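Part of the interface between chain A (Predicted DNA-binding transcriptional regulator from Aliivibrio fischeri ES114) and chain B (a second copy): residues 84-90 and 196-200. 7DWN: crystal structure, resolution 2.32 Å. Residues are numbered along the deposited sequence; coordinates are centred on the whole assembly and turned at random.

Chain A, residues 84-90: ISDLSQL
Chain B, residues 196-200: YSSTS

The start of a helix in chain A meets a serine-rich turn in chain B, and one carboxylate organises the contact. Ile A84 is the N-cap residue (phi/psi -108/10), and residues 85 to 90 follow as helix, with phi from -59 to -95° and psi from -61 to -20°. Backbone bonds run from Ser A88 N to Ile A84 O (2.7 Å) and from Gln A89 N to Ser A85 O (3.0 Å); Leu A90 N makes only weak ones, 3.5 Å each, to Asp A86 O and Leu A87 O.

In chain B, Tyr B196 (-86/172) leads into a type I turn from Ser B197 (-63/131) through Ser B198 (-63/-19) and Thr B199 (-89/-16) to Ser B200 (-74/166). The turn is closed by Ser B200 N to Ser B197 O at 2.9 Å. Ser B197 O also accepts from Ser B200 OG at 2.7 Å, with chi1 at 73° (p); Ser B200 is itself the N-cap of the helix that follows.

The register is set by Asp A86 and Ser B198, whose CA atoms lie 6.2 Å apart and whose CA-to-CB bonds each point toward the other stretch. With chi1 at -68° (m) and chi2 at -47°, Asp A86 offers both carboxylate oxygens to the turn. Asp A86 OD1 accepts a nearly straight hydrogen bond from Ser B198 N (2.8 Å, 163°). Ser B198 adopts m (-56°), which brings its OG to 3.0 Å from the same Asp A86 OD1, while Ser B197, at t (174°), places its OG 3.1 Å from Asp A86 OD2. A short acidic side chain suits this site, since its two oxygens can meet a backbone NH and neighbouring hydroxyls together.

Within the turn, the p rotamer (60°) of Thr B199 sets OG1 3.0 Å from Ser B197 OG, a hydrogen bond in which either could donate.

One helical turn beyond Ser A85, Gln A89 extends its longer side chain (m, then t, chi3 -15°) so that OE1 comes within 2.6 Å of Ser B198 OG. That hydroxyl thus lies close to both Asp A86 and Gln A89. Ser A85, at t (175°), makes a looser contact, OG to Ser B198 CB at 4.1 Å.

Out of reach of the turn, Ser A88 takes p (62°), folding OG back to 2.8 Å from Ile A84 O and 2.7 Å from Ser A85 O. Leu A87 (m, t) and Ile A84 (p, t) are buried, out of reach of chain B's turn.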

ATOM      1  N   ILE A  84      13.859 -12.013 -10.216  1.00 75.51           N
ATOM      2  CA  ILE A  84      15.157 -12.129 -10.869  1.00 78.89           C
ATOM      3  C   ILE A  84      15.150 -13.192 -11.959  1.00 78.38           C
ATOM      4  O   ILE A  84      16.214 -13.549 -12.471  1.00 73.16           O
ATOM      5  CB  ILE A  84      16.274 -12.407  -9.849  1.00 74.00           C
ATOM      6  CG1 ILE A  84      16.034 -13.744  -9.146  1.00 72.22           C
ATOM      7  CG2 ILE A  84      16.369 -11.275  -8.837  1.00 68.97           C
ATOM      8  CD1 ILE A  84      17.168 -14.164  -8.235  1.00 74.98           C
ATOM      9  N   SER A  85      13.975 -13.707 -12.326  1.00 75.86           N
ATOM     10  CA  SER A  85      13.896 -14.746 -13.350  1.00 79.19           C
ATOM     11  C   SER A  85      14.480 -14.260 -14.674  1.00 78.45           C
ATOM     12  O   SER A  85      15.455 -14.827 -15.189  1.00 80.24           O
ATOM     13  CB  SER A  85      12.438 -15.185 -13.521  1.00 84.71           C
ATOM     14  OG  SER A  85      12.285 -16.107 -14.587  1.00 87.09           O
ATOM     15  N   ASP A  86      13.890 -13.202 -15.238  1.00 78.19           N
ATOM     16  CA  ASP A  86      14.369 -12.657 -16.504  1.00 82.48           C
ATOM     17  C   ASP A  86      15.818 -12.194 -16.397  1.00 75.59           C
ATOM     18  O   ASP A  86      16.617 -12.419 -17.314  1.00 74.03           O
ATOM     19  CB  ASP A  86      13.468 -11.505 -16.947  1.00 89.27           C
ATOM     20  CG  ASP A  86      12.076 -11.967 -17.326  1.00 92.78           C
ATOM     21  OD1 ASP A  86      11.965 -12.961 -18.074  1.00 94.21           O
ATOM     22  OD2 ASP A  86      11.093 -11.342 -16.872  1.00 92.66           O
ATOM     23  N   LEU A  87      16.175 -11.547 -15.286  1.00 72.01           N
ATOM     24  CA  LEU A  87      17.545 -11.075 -15.117  1.00 79.16           C
ATOM     25  C   LEU A  87      18.527 -12.239 -15.058  1.00 81.94           C
ATOM     26  O   LEU A  87      19.618 -12.170 -15.636  1.00 86.99           O
ATOM     27  CB  LEU A  87      17.654 -10.222 -13.856  1.00 85.34           C
ATOM     28  CG  LEU A  87      16.746  -8.996 -13.806  1.00 83.86           C
ATOM     29  CD1 LEU A  87      17.010  -8.177 -12.552  1.00 84.28           C
ATOM     30  CD2 LEU A  87      16.944  -8.160 -15.053  1.00 78.89           C
ATOM     31  N   SER A  88      18.156 -13.317 -14.367  1.00 82.71           N
ATOM     32  CA  SER A  88      19.053 -14.459 -14.238  1.00 85.14           C
ATOM     33  C   SER A  88      19.229 -15.183 -15.565  1.00 86.26           C
ATOM     34  O   SER A  88      20.332 -15.645 -15.883  1.00 79.64           O
ATOM     35  CB  SER A  88      18.529 -15.423 -13.178  1.00 81.82           C
ATOM     36  OG  SER A  88      17.257 -15.932 -13.536  1.00 83.83           O
ATOM     37  N   GLN A  89      18.154 -15.303 -16.351  1.00 85.39           N
ATOM     38  CA  GLN A  89      18.260 -16.039 -17.609  1.00 89.09           C
ATOM     39  C   GLN A  89      19.261 -15.401 -18.565  1.00 90.46           C
ATOM     40  O   GLN A  89      19.912 -16.111 -19.340  1.00 95.32           O
ATOM     41  CB  GLN A  89      16.889 -16.145 -18.275  1.00 95.08           C
ATOM     42  CG  GLN A  89      15.925 -17.057 -17.545  1.00103.84           C
ATOM     43  CD  GLN A  89      14.538 -17.035 -18.149  1.00106.31           C
ATOM     44  OE1 GLN A  89      14.204 -16.147 -18.935  1.00106.75           O
ATOM     45  NE2 GLN A  89      13.718 -18.015 -17.788  1.00105.65           N
ATOM     46  N   LEU A  90      19.414 -14.078 -18.516  1.00 88.73           N
ATOM     47  CA  LEU A  90      20.265 -13.383 -19.474  1.00 91.22           C
ATOM     48  C   LEU A  90      21.682 -13.142 -18.968  1.00 88.24           C
ATOM     49  O   LEU A  90      22.583 -12.913 -19.784  1.00 81.80           O
ATOM     50  CB  LEU A  90      19.629 -12.045 -19.872  1.00 90.08           C
ATOM     51  CG  LEU A  90      18.543 -12.110 -20.953  1.00 93.00           C
ATOM     52  CD1 LEU A  90      19.051 -12.896 -22.143  1.00 95.41           C
ATOM     53  CD2 LEU A  90      17.240 -12.705 -20.441  1.00 94.57           C
TER
ATOM     54  N   TYR B 196      10.794 -13.252 -25.227  1.00 37.81           N
ATOM     55  CA  TYR B 196       9.857 -12.429 -24.481  1.00 36.24           C
ATOM     56  C   TYR B 196      10.204 -12.461 -22.996  1.00 39.98           C
ATOM     57  O   TYR B 196      11.049 -13.236 -22.544  1.00 53.50           O
ATOM     58  CB  TYR B 196       8.422 -12.917 -24.673  1.00 37.34           C
ATOM     59  CG  TYR B 196       7.910 -12.894 -26.092  1.00 38.63           C
ATOM     60  CD1 TYR B 196       8.126 -13.965 -26.945  1.00 37.12           C
ATOM     61  CD2 TYR B 196       7.182 -11.811 -26.570  1.00 32.69           C
ATOM     62  CE1 TYR B 196       7.650 -13.954 -28.235  1.00 26.27           C
ATOM     63  CE2 TYR B 196       6.699 -11.792 -27.860  1.00 20.03           C
ATOM     64  CZ  TYR B 196       6.937 -12.866 -28.691  1.00 27.37           C
ATOM     65  OH  TYR B 196       6.461 -12.852 -29.982  1.00 34.68           O
ATOM     66  N   SER B 197       9.527 -11.610 -22.233  1.00 40.42           N
ATOM     67  CA  SER B 197       9.590 -11.711 -20.783  1.00 39.76           C
ATOM     68  C   SER B 197       9.001 -13.044 -20.341  1.00 46.79           C
ATOM     69  O   SER B 197       7.914 -13.432 -20.778  1.00 56.06           O
ATOM     70  CB  SER B 197       8.832 -10.551 -20.140  1.00 52.25           C
ATOM     71  OG  SER B 197       8.752 -10.707 -18.735  1.00 70.77           O
ATOM     72  N   SER B 198       9.730 -13.752 -19.474  1.00 42.92           N
ATOM     73  CA  SER B 198       9.295 -15.075 -19.043  1.00 58.33           C
ATOM     74  C   SER B 198       7.974 -15.034 -18.287  1.00 63.31           C
ATOM     75  O   SER B 198       7.314 -16.070 -18.159  1.00 58.14           O
ATOM     76  CB  SER B 198      10.373 -15.723 -18.173  1.00 76.98           C
ATOM     77  OG  SER B 198      11.613 -15.784 -18.856  1.00 85.92           O
ATOM     78  N   THR B 199       7.577 -13.867 -17.784  1.00 70.49           N
ATOM     79  CA  THR B 199       6.302 -13.720 -17.097  1.00 77.64           C
ATOM     80  C   THR B 199       5.154 -13.375 -18.036  1.00 75.67           C
ATOM     81  O   THR B 199       3.989 -13.508 -17.643  1.00 73.15           O
ATOM     82  CB  THR B 199       6.408 -12.641 -16.014  1.00 83.90           C
ATOM     83  OG1 THR B 199       6.761 -11.390 -16.617  1.00 82.06           O
ATOM     84  CG2 THR B 199       7.466 -13.018 -14.987  1.00 90.60           C
ATOM     85  N   SER B 200       5.454 -12.942 -19.258  1.00 67.87           N
ATOM     86  CA  SER B 200       4.418 -12.562 -20.204  1.00 48.38           C
ATOM     87  C   SER B 200       3.704 -13.795 -20.755  1.00 47.86           C
ATOM     88  O   SER B 200       4.167 -14.932 -20.624  1.00 38.41           O
ATOM     89  CB  SER B 200       5.018 -11.754 -21.353  1.00 34.76           C
ATOM     90  OG  SER B 200       5.765 -12.585 -22.223  1.00 39.19           O
TER